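Local coordinates for D-mannose isomerase (Marinomonas mediterranea, PDB 5X32), which catalyses the reversible isomerization of D-mannose to D-fructose, accepts D-lyxose less efficiently, and does not use D-glucose, at residues Phe34-Lys39 with Val53-Phe58; Phe117-Tyr122 with Glu181-Ala186; Ser168-Gln173 with Trp220-Asn225. All coordinates share one frame; numbering follows the deposited sequence.

Contact 1 of 3, residues Phe34-Lys39 with Val53-Phe58; sequences FFQFFK and VSSTRF. With PO4 (phosphate ion), chain C.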
loop_
_atom_site.group_PDB
_atom_site.type_symbol
_atom_site.label_atom_id
_atom_site.label_comp_id
_atom_site.label_asym_id
_atom_site.label_seq_id
_atom_site.Cartn_x
_atom_site.Cartn_y
_atom_site.Cartn_z
ATOM N N PHE A 34 15.911 8.662 4.708
ATOM C CA PHE A 34 15.173 9.648 3.941
ATOM C C PHE A 34 14.452 10.627 4.847
ATOM O O PHE A 34 14.011 10.279 5.945
ATOM C CB PHE A 34 14.145 8.961 3.015
ATOM C CG PHE A 34 14.743 7.912 2.118
ATOM C CD1 PHE A 34 14.662 6.576 2.451
ATOM C CD2 PHE A 34 15.423 8.259 0.968
ATOM C CE1 PHE A 34 15.224 5.601 1.639
ATOM C CE2 PHE A 34 15.987 7.296 0.157
ATOM C CZ PHE A 34 15.889 5.966 0.494
ATOM N N PHE A 35 14.334 11.859 4.378
ATOM C CA PHE A 35 13.386 12.795 4.966
ATOM C C PHE A 35 11.977 12.319 4.597
ATOM O O PHE A 35 11.762 11.698 3.541
ATOM C CB PHE A 35 13.642 14.229 4.477
ATOM C CG PHE A 35 15.040 14.746 4.787
ATOM C CD1 PHE A 35 15.412 15.054 6.089
ATOM C CD2 PHE A 35 15.972 14.901 3.774
ATOM C CE1 PHE A 35 16.690 15.529 6.378
ATOM C CE2 PHE A 35 17.242 15.366 4.049
ATOM C CZ PHE A 35 17.607 15.678 5.357
ATOM N N GLN A 36 11.026 12.538 5.495
ATOM C CA GLN A 36 9.741 11.883 5.353
ATOM C C GLN A 36 8.538 12.832 5.497
ATOM O O GLN A 36 7.377 12.396 5.548
ATOM C CB GLN A 36 9.652 10.733 6.364
ATOM C CG GLN A 36 10.664 9.618 6.094
ATOM C CD GLN A 36 10.614 8.480 7.114
ATOM O OE1 GLN A 36 9.834 8.506 8.069
ATOM N NE2 GLN A 36 11.404 7.446 6.872
ATOM N N PHE A 37 8.809 14.130 5.480
ATOM C CA PHE A 37 7.749 15.106 5.673
ATOM C C PHE A 37 7.895 16.247 4.675
ATOM O O PHE A 37 8.731 17.140 4.838
ATOM C CB PHE A 37 7.763 15.650 7.103
ATOM C CG PHE A 37 7.283 14.671 8.150
ATOM C CD1 PHE A 37 8.133 13.692 8.655
ATOM C CD2 PHE A 37 5.993 14.767 8.671
ATOM C CE1 PHE A 37 7.699 12.814 9.639
ATOM C CE2 PHE A 37 5.547 13.893 9.652
ATOM C CZ PHE A 37 6.397 12.923 10.142
ATOM N N PHE A 38 7.029 16.254 3.670
ATOM C CA PHE A 38 7.193 17.179 2.571
ATOM C C PHE A 38 5.993 18.090 2.417
ATOM O O PHE A 38 4.834 17.663 2.491
ATOM C CB PHE A 38 7.431 16.404 1.280
ATOM C CG PHE A 38 8.596 15.469 1.352
ATOM C CD1 PHE A 38 9.875 15.910 1.071
ATOM C CD2 PHE A 38 8.417 14.150 1.728
ATOM C CE1 PHE A 38 10.953 15.058 1.152
ATOM C CE2 PHE A 38 9.495 13.281 1.804
ATOM C CZ PHE A 38 10.762 13.743 1.514
ATOM N N LYS A 39 6.307 19.349 2.156
ATOM C CA LYS A 39 5.328 20.366 1.859
ATOM C C LYS A 39 4.916 20.210 0.400
ATOM O O LYS A 39 5.588 19.512 -0.356
ATOM C CB LYS A 39 5.951 21.740 2.126
ATOM C CG LYS A 39 5.134 22.644 3.005
ATOM C CD LYS A 39 5.147 22.230 4.452
ATOM C CE LYS A 39 3.939 22.830 5.144
ATOM N NZ LYS A 39 4.030 22.733 6.613
ATOM N N VAL A 53 7.259 2.997 8.080
ATOM C CA VAL A 53 6.467 2.861 6.851
ATOM C C VAL A 53 7.031 3.740 5.720
ATOM O O VAL A 53 7.111 3.292 4.579
ATOM C CB VAL A 53 4.953 3.172 7.106
ATOM C CG1 VAL A 53 4.131 3.155 5.807
ATOM C CG2 VAL A 53 4.374 2.169 8.079
ATOM N N SER A 54 7.494 4.954 6.015
ATOM C CA SER A 54 8.124 5.731 4.942
ATOM C C SER A 54 9.543 5.238 4.647
ATOM O O SER A 54 9.992 5.274 3.490
ATOM C CB SER A 54 8.169 7.229 5.269
ATOM O OG SER A 54 6.883 7.828 5.226
ATOM N N SER A 55 10.225 4.729 5.670
ATOM C CA SER A 55 11.577 4.207 5.475
ATOM C C SER A 55 11.563 3.035 4.511
ATOM O O SER A 55 12.429 2.944 3.646
ATOM C CB SER A 55 12.221 3.784 6.807
ATOM O OG SER A 55 12.683 4.905 7.542
ATOM N N THR A 56 10.569 2.154 4.636
ATOM C CA THR A 56 10.447 1.028 3.722
ATOM C C THR A 56 9.836 1.453 2.390
ATOM O O THR A 56 10.293 1.039 1.316
ATOM C CB THR A 56 9.610 -0.135 4.348
ATOM O OG1 THR A 56 8.313 0.339 4.708
ATOM C CG2 THR A 56 10.263 -0.689 5.606
ATOM N N ARG A 57 8.827 2.311 2.439
ATOM C CA ARG A 57 8.124 2.637 1.206
ATOM C C ARG A 57 9.045 3.368 0.248
ATOM O O ARG A 57 8.935 3.164 -0.963
ATOM C CB ARG A 57 6.870 3.468 1.483
ATOM C CG ARG A 57 5.711 2.616 1.930
ATOM C CD ARG A 57 4.455 3.433 2.113
ATOM N NE ARG A 57 3.416 2.640 2.751
ATOM C CZ ARG A 57 2.146 3.014 2.832
ATOM N NH1 ARG A 57 1.773 4.162 2.290
ATOM N NH2 ARG A 57 1.244 2.241 3.433
ATOM N N PHE A 58 9.973 4.175 0.778
ATOM C CA PHE A 58 10.917 4.879 -0.103
ATOM C C PHE A 58 11.853 3.881 -0.777
ATOM O O PHE A 58 12.241 4.053 -1.942
ATOM C CB PHE A 58 11.730 5.918 0.672
ATOM C CG PHE A 58 11.099 7.284 0.692
ATOM C CD1 PHE A 58 10.886 7.979 -0.487
ATOM C CD2 PHE A 58 10.710 7.868 1.881
ATOM C CE1 PHE A 58 10.309 9.227 -0.481
ATOM C CE2 PHE A 58 10.140 9.124 1.891
ATOM C CZ PHE A 58 9.938 9.802 0.709
HETATM P P PO4 C . -3.429 1.273 3.965
HETATM O O1 PO4 C . -3.852 0.287 5.033
HETATM O O2 PO4 C . -4.271 2.533 4.090
HETATM O O3 PO4 C . -3.601 0.729 2.556
HETATM O O4 PO4 C . -1.964 1.545 4.199
#
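Phe58 sets its CB over the face of Phe34, with the start of its ring following: that carbon stands 3.8 Å from the Phe34 ring centroid and 24° off the ring normal, a CH-pi contact displaced toward the CD1-CE1 side of the rim. The two side chains run past each other in opposite directions, and their rings meet obliquely, planes at 32°. Farther out, the tip of Phe58 meets that of Phe38, with CZ 3.7 Å from Phe38 CE2, while Phe58 CE2 lies 3.5 Å from the backbone O of Phe35. Tyr23 of helix 9-23 packs edge-to-face with both Phe38 and Phe58.

The polar part of the contact belongs to Gln36. Its chain is extended beyond CG, which carries the amide across Ser54, where Gln36 CD is 3.3 Å from Ser54 CB. From there Gln36 NE2 makes a weak hydrogen bond of 2.9 Å to Ser55 OG, bent to 130° at the hydrogen. Gln36 OE1 accepts from His51 N, just before the helix, so both ends of the amide are engaged and its rotation is restrained. Ser54 OG pairs instead with Gly375 N.

One residue before Phe58, Arg57 NH2 makes a weak 3.4 Å hydrogen bond to O4 of a phosphate ion, probably from the crystallisation liquor, which Tyr113 and His178 also bind. Loop 34-39 covers the first turns of inner helix 52-69, an arrangement that belongs to the (alpha/alpha)6 barrel of the N-acylglucosamine 2-epimerase family.

Contact 2 of 3, residues Phe117-Tyr122 with Glu181-Ala186; sequences FVILAY and EALMSA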
loop_
_atom_site.group_PDB
_atom_site.type_symbol
_atom_site.label_atom_id
_atom_site.label_comp_id
_atom_site.label_asym_id
_atom_site.label_seq_id
_atom_site.Cartn_x
_atom_site.Cartn_y
_atom_site.Cartn_z
ATOM N N PHE A 117 5.777 -4.326 5.553
ATOM C CA PHE A 117 6.493 -3.425 4.656
ATOM C C PHE A 117 8.013 -3.659 4.690
ATOM O O PHE A 117 8.722 -3.371 3.710
ATOM C CB PHE A 117 6.146 -1.974 4.959
ATOM C CG PHE A 117 4.965 -1.486 4.183
ATOM C CD1 PHE A 117 5.066 -1.277 2.823
ATOM C CD2 PHE A 117 3.755 -1.241 4.808
ATOM C CE1 PHE A 117 3.975 -0.844 2.089
ATOM C CE2 PHE A 117 2.654 -0.808 4.079
ATOM C CZ PHE A 117 2.771 -0.600 2.718
ATOM N N VAL A 118 8.510 -4.217 5.798
ATOM C CA VAL A 118 9.913 -4.594 5.893
ATOM C C VAL A 118 10.203 -5.717 4.882
ATOM O O VAL A 118 11.187 -5.648 4.122
ATOM C CB VAL A 118 10.290 -5.044 7.324
ATOM C CG1 VAL A 118 11.662 -5.732 7.337
ATOM C CG2 VAL A 118 10.331 -3.846 8.253
ATOM N N ILE A 119 9.320 -6.716 4.836
ATOM C CA ILE A 119 9.415 -7.783 3.839
ATOM C C ILE A 119 9.315 -7.242 2.409
ATOM O O ILE A 119 10.092 -7.633 1.536
ATOM C CB ILE A 119 8.323 -8.853 4.063
ATOM C CG1 ILE A 119 8.696 -9.731 5.255
ATOM C CG2 ILE A 119 8.146 -9.731 2.830
ATOM C CD1 ILE A 119 7.645 -10.721 5.637
ATOM N N LEU A 120 8.391 -6.314 2.179
ATOM C CA LEU A 120 8.249 -5.703 0.860
ATOM C C LEU A 120 9.547 -5.035 0.417
ATOM O O LEU A 120 10.040 -5.254 -0.714
ATOM C CB LEU A 120 7.109 -4.683 0.867
ATOM C CG LEU A 120 6.827 -4.044 -0.490
ATOM C CD1 LEU A 120 6.166 -5.034 -1.439
ATOM C CD2 LEU A 120 6.019 -2.759 -0.340
ATOM N N ALA A 121 10.113 -4.243 1.326
ATOM C CA ALA A 121 11.375 -3.558 1.059
ATOM C C ALA A 121 12.502 -4.563 0.783
ATOM O O ALA A 121 13.277 -4.375 -0.157
ATOM C CB ALA A 121 11.753 -2.642 2.220
ATOM N N TYR A 122 12.585 -5.641 1.565
ATOM C CA TYR A 122 13.636 -6.639 1.304
ATOM C C TYR A 122 13.447 -7.323 -0.045
ATOM O O TYR A 122 14.446 -7.555 -0.733
ATOM C CB TYR A 122 13.721 -7.694 2.428
ATOM C CG TYR A 122 14.324 -7.130 3.700
ATOM C CD1 TYR A 122 15.140 -6.012 3.648
ATOM C CD2 TYR A 122 14.036 -7.677 4.946
ATOM C CE1 TYR A 122 15.681 -5.470 4.790
ATOM C CE2 TYR A 122 14.575 -7.141 6.101
ATOM C CZ TYR A 122 15.403 -6.034 6.016
ATOM O OH TYR A 122 15.951 -5.465 7.144
ATOM N N GLU A 181 0.097 -8.805 0.227
ATOM C CA GLU A 181 0.802 -8.117 -0.842
ATOM C C GLU A 181 2.313 -8.331 -0.796
ATOM O O GLU A 181 2.962 -8.651 -1.819
ATOM C CB GLU A 181 0.519 -6.636 -0.737
ATOM C CG GLU A 181 1.441 -5.790 -1.564
ATOM C CD GLU A 181 1.495 -4.351 -1.072
ATOM O OE1 GLU A 181 1.184 -4.106 0.124
ATOM O OE2 GLU A 181 1.862 -3.468 -1.885
ATOM N N ALA A 182 2.857 -8.197 0.414
ATOM C CA ALA A 182 4.286 -8.276 0.624
ATOM C C ALA A 182 4.765 -9.654 0.245
ATOM O O ALA A 182 5.781 -9.806 -0.448
ATOM C CB ALA A 182 4.633 -7.966 2.079
ATOM N N LEU A 183 4.001 -10.657 0.661
ATOM C CA LEU A 183 4.367 -12.044 0.393
ATOM C C LEU A 183 4.277 -12.386 -1.097
ATOM O O LEU A 183 5.052 -13.234 -1.567
ATOM C CB LEU A 183 3.505 -12.988 1.210
ATOM C CG LEU A 183 3.835 -12.884 2.697
ATOM C CD1 LEU A 183 2.830 -13.670 3.497
ATOM C CD2 LEU A 183 5.235 -13.384 2.969
ATOM N N MET A 184 3.353 -11.757 -1.840
ATOM C CA MET A 184 3.417 -11.890 -3.302
ATOM C C MET A 184 4.706 -11.294 -3.886
ATOM O O MET A 184 5.318 -11.869 -4.803
ATOM C CB MET A 184 2.228 -11.224 -3.963
ATOM C CG MET A 184 0.952 -12.019 -3.834
ATOM S SD MET A 184 -0.436 -11.124 -4.521
ATOM C CE MET A 184 0.117 -11.074 -6.195
ATOM N N SER A 185 5.129 -10.150 -3.346
ATOM C CA SER A 185 6.376 -9.538 -3.800
ATOM C C SER A 185 7.552 -10.482 -3.519
ATOM O O SER A 185 8.496 -10.617 -4.322
ATOM C CB SER A 185 6.596 -8.195 -3.109
ATOM O OG SER A 185 7.763 -7.546 -3.591
ATOM N N ALA A 186 7.466 -11.153 -2.375
ATOM C CA ALA A 186 8.503 -12.076 -1.947
ATOM C C ALA A 186 8.530 -13.282 -2.875
ATOM O O ALA A 186 9.596 -13.736 -3.278
ATOM C CB ALA A 186 8.270 -12.512 -0.505
#
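Two neighbouring inner helices of the (alpha/alpha)6 barrel, 112-127 and 173-190, pack here with Leu120 and Ala182 at the middle. The segments run nearly parallel, at 22°, with axes 8.3 Å apart at closest approach. The small side chain of Ala182 permits this spacing: its CB lies 4.1 Å from the backbone N of Leu120 and 4.0 Å from Ile119 CG2, so that Ile119 and Leu120 share one methyl group.

Leu120 has CG anti to its backbone N (chi1 -177°), which sends the branched end over to helix 173-190. There Leu120 CD1 rests 3.6 Å from Ser185 CB, with Ser185 OG close by, while CD2 is turned toward the carboxylate of Glu181 and comes no nearer than 4.5 Å to its OE2. Ile119 works the other flank: CG2 also touches Ala186 CB at 4.3 Å, and CD1 loosely approaches Leu183 CD2. On that flank outer helices complete the packing, Thr140 and Leu144 of 133-147 against Ile119, Tyr195 of 193-212 against Leu183 and Ala186.

No hydrogen bond joins the two segments, so the seam depends on the fit of methyl and methylene groups. The carboxylate end of Glu181 is engaged elsewhere, OE1 hydrogen-bonded to His178 ND1; the chemistry implies an apolar join beside which Glu181 lies near the predicted catalytic His380, about 6 Å between side chains.

Contact 3 of 3, residues Ser168-Gln173 with Trp220-Asn225; sequences SPYRGQ and WEHYTN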
loop_
_atom_site.group_PDB
_atom_site.type_symbol
_atom_site.label_atom_id
_atom_site.label_comp_id
_atom_site.label_asym_id
_atom_site.label_seq_id
_atom_site.Cartn_x
_atom_site.Cartn_y
_atom_site.Cartn_z
ATOM N N SER A 168 -1.446 -7.238 21.928
ATOM C CA SER A 168 -2.649 -6.439 21.817
ATOM C C SER A 168 -3.845 -7.333 21.525
ATOM O O SER A 168 -3.740 -8.269 20.733
ATOM C CB SER A 168 -2.493 -5.388 20.723
ATOM O OG SER A 168 -3.468 -4.375 20.866
ATOM N N PRO A 169 -4.983 -7.049 22.179
ATOM C CA PRO A 169 -6.228 -7.776 21.911
ATOM C C PRO A 169 -6.727 -7.474 20.505
ATOM O O PRO A 169 -7.611 -8.171 20.007
ATOM C CB PRO A 169 -7.215 -7.223 22.952
ATOM C CG PRO A 169 -6.421 -6.318 23.856
ATOM C CD PRO A 169 -5.153 -5.969 23.167
ATOM N N TYR A 170 -6.178 -6.436 19.878
ATOM C CA TYR A 170 -6.705 -5.991 18.595
ATOM C C TYR A 170 -6.351 -6.962 17.470
ATOM O O TYR A 170 -5.230 -7.479 17.401
ATOM C CB TYR A 170 -6.192 -4.586 18.241
ATOM C CG TYR A 170 -6.757 -4.056 16.940
ATOM C CD1 TYR A 170 -8.043 -3.533 16.893
ATOM C CD2 TYR A 170 -6.022 -4.113 15.745
ATOM C CE1 TYR A 170 -8.593 -3.056 15.704
ATOM C CE2 TYR A 170 -6.562 -3.639 14.543
ATOM C CZ TYR A 170 -7.854 -3.114 14.537
ATOM O OH TYR A 170 -8.433 -2.645 13.378
ATOM N N ARG A 171 -7.331 -7.213 16.607
ATOM C CA ARG A 171 -7.094 -7.883 15.337
ATOM C C ARG A 171 -7.615 -6.980 14.233
ATOM O O ARG A 171 -8.647 -6.319 14.390
ATOM C CB ARG A 171 -7.770 -9.249 15.280
ATOM C CG ARG A 171 -7.326 -10.199 16.363
ATOM C CD ARG A 171 -5.871 -10.562 16.183
ATOM N NE ARG A 171 -5.395 -11.474 17.215
ATOM C CZ ARG A 171 -5.053 -11.088 18.442
ATOM N NH1 ARG A 171 -5.203 -9.819 18.808
ATOM N NH2 ARG A 171 -4.604 -11.974 19.320
ATOM N N GLY A 172 -6.877 -6.907 13.135
ATOM C CA GLY A 172 -7.254 -6.023 12.058
ATOM C C GLY A 172 -6.982 -6.635 10.713
ATOM O O GLY A 172 -6.045 -7.407 10.553
ATOM N N GLN A 173 -7.799 -6.263 9.740
ATOM C CA GLN A 173 -7.654 -6.735 8.378
ATOM C C GLN A 173 -6.400 -6.170 7.697
ATOM O O GLN A 173 -5.769 -6.830 6.871
ATOM C CB GLN A 173 -8.895 -6.348 7.576
ATOM C CG GLN A 173 -8.689 -6.488 6.101
ATOM C CD GLN A 173 -8.312 -5.195 5.443
ATOM O OE1 GLN A 173 -8.597 -4.110 5.946
ATOM N NE2 GLN A 173 -7.644 -5.299 4.319
ATOM N N TRP A 220 -14.395 -5.707 6.540
ATOM C CA TRP A 220 -14.505 -4.773 7.645
ATOM C C TRP A 220 -13.112 -4.629 8.271
ATOM O O TRP A 220 -12.294 -5.544 8.166
ATOM C CB TRP A 220 -15.543 -5.292 8.647
ATOM C CG TRP A 220 -15.858 -4.396 9.793
ATOM C CD1 TRP A 220 -15.391 -4.504 11.077
ATOM C CD2 TRP A 220 -16.748 -3.275 9.782
ATOM N NE1 TRP A 220 -15.919 -3.498 11.856
ATOM C CE2 TRP A 220 -16.752 -2.730 11.084
ATOM C CE3 TRP A 220 -17.522 -2.661 8.791
ATOM C CZ2 TRP A 220 -17.509 -1.610 11.419
ATOM C CZ3 TRP A 220 -18.267 -1.548 9.126
ATOM C CH2 TRP A 220 -18.261 -1.037 10.428
ATOM N N GLU A 221 -12.822 -3.488 8.890
ATOM C CA GLU A 221 -11.452 -3.226 9.314
ATOM C C GLU A 221 -11.097 -3.899 10.637
ATOM O O GLU A 221 -10.009 -4.476 10.795
ATOM C CB GLU A 221 -11.190 -1.712 9.439
ATOM C CG GLU A 221 -11.328 -0.864 8.165
ATOM C CD GLU A 221 -10.265 -1.182 7.118
ATOM O OE1 GLU A 221 -9.157 -1.616 7.495
ATOM O OE2 GLU A 221 -10.489 -0.903 5.921
ATOM N N HIS A 222 -12.031 -3.830 11.578
ATOM C CA HIS A 222 -11.741 -4.112 12.978
ATOM C C HIS A 222 -12.374 -5.385 13.545
ATOM O O HIS A 222 -13.592 -5.589 13.486
ATOM C CB HIS A 222 -12.169 -2.900 13.803
ATOM C CG HIS A 222 -11.697 -1.595 13.224
ATOM N ND1 HIS A 222 -10.412 -1.130 13.417
ATOM C CD2 HIS A 222 -12.323 -0.678 12.456
ATOM C CE1 HIS A 222 -10.272 0.027 12.793
ATOM N NE2 HIS A 222 -11.409 0.324 12.199
ATOM N N TYR A 223 -11.526 -6.224 14.133
ATOM C CA TYR A 223 -11.966 -7.496 14.684
ATOM C C TYR A 223 -11.428 -7.704 16.094
ATOM O O TYR A 223 -10.345 -7.217 16.443
ATOM C CB TYR A 223 -11.535 -8.666 13.792
ATOM C CG TYR A 223 -11.995 -8.551 12.352
ATOM C CD1 TYR A 223 -11.238 -7.857 11.416
ATOM C CD2 TYR A 223 -13.201 -9.098 11.940
ATOM C CE1 TYR A 223 -11.647 -7.742 10.111
ATOM C CE2 TYR A 223 -13.625 -8.981 10.624
ATOM C CZ TYR A 223 -12.839 -8.296 9.717
ATOM O OH TYR A 223 -13.235 -8.160 8.408
ATOM N N THR A 224 -12.201 -8.429 16.901
ATOM C CA THR A 224 -11.806 -8.809 18.252
ATOM C C THR A 224 -10.755 -9.896 18.187
ATOM O O THR A 224 -10.535 -10.466 17.120
ATOM C CB THR A 224 -13.026 -9.271 19.076
ATOM O OG1 THR A 224 -13.465 -10.562 18.616
ATOM C CG2 THR A 224 -14.170 -8.257 18.930
ATOM N N ASN A 225 -10.106 -10.193 19.311
ATOM C CA ASN A 225 -9.081 -11.243 19.313
ATOM C C ASN A 225 -9.664 -12.632 19.033
ATOM O O ASN A 225 -8.908 -13.591 18.896
ATOM C CB ASN A 225 -8.269 -11.249 20.617
ATOM C CG ASN A 225 -9.134 -11.283 21.851
ATOM O OD1 ASN A 225 -10.226 -10.703 21.882
ATOM N ND2 ASN A 225 -8.642 -11.953 22.895
#
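Arg171 NH1, 3.8 Å from Asn225 CB, is gripped by two carbonyls of its own segment: Ser168 O at 2.9 Å and Tyr170 O at 2.7 Å, the second approached from above the carbonyl plane. The chain bends at chi2 (-66°) to fold the guanidinium back, and Asn225 CB sits over one of its faces. NE forms a salt bridge with Glu150. An alanine at Arg171 would probably leave Glu150 without this salt-bridge partner and the carbonyls of Ser168 and Tyr170 without this shared donor.

The backbones form a short antiparallel pairing. Arg171 N bonds to Tyr223 O at 3.0 Å and Tyr223 N returns to Arg171 O, after which Gln173 N reaches Glu221 O at a nearly straight 168°. On the face where His222 projects, Tyr170 OH meets His222 ND1 edge to edge, the rings turned 61° apart, at a doubtfully short modelled distance. Glu221 OE2 is hydrogen-bonded to ND1 of His251, predicted to be catalytic. The loop carrying 220-225, between helices 193-212 and 249-265, may help form the open substrate-binding site.

This two-stranded sheet joins the entry to inner helix 173-190 to that loop, with strand 155-160 packed against Tyr170 and Arg171.

Contacts 1 and 2 lie side by side, their centres about 17 Å apart, and touch where Thr56 and Arg57 of helix 52-69 pack on Phe117 of helix 112-127. With that touch, they line up three successive inner helices of the barrel: 52-69, 112-127 and 173-190. Contact 3 lies farther round, its centre about 22 Å from that of contact 2 and 27 Å from that of contact 1, without touching either; strand 171-172 nevertheless runs directly into helix 173-190. Contact 1 closes first along the chain, whereas the segments of contacts 2 and 3 alternate. The series follows the barrel wall around the pocket that holds the predicted catalytic His251 and His380.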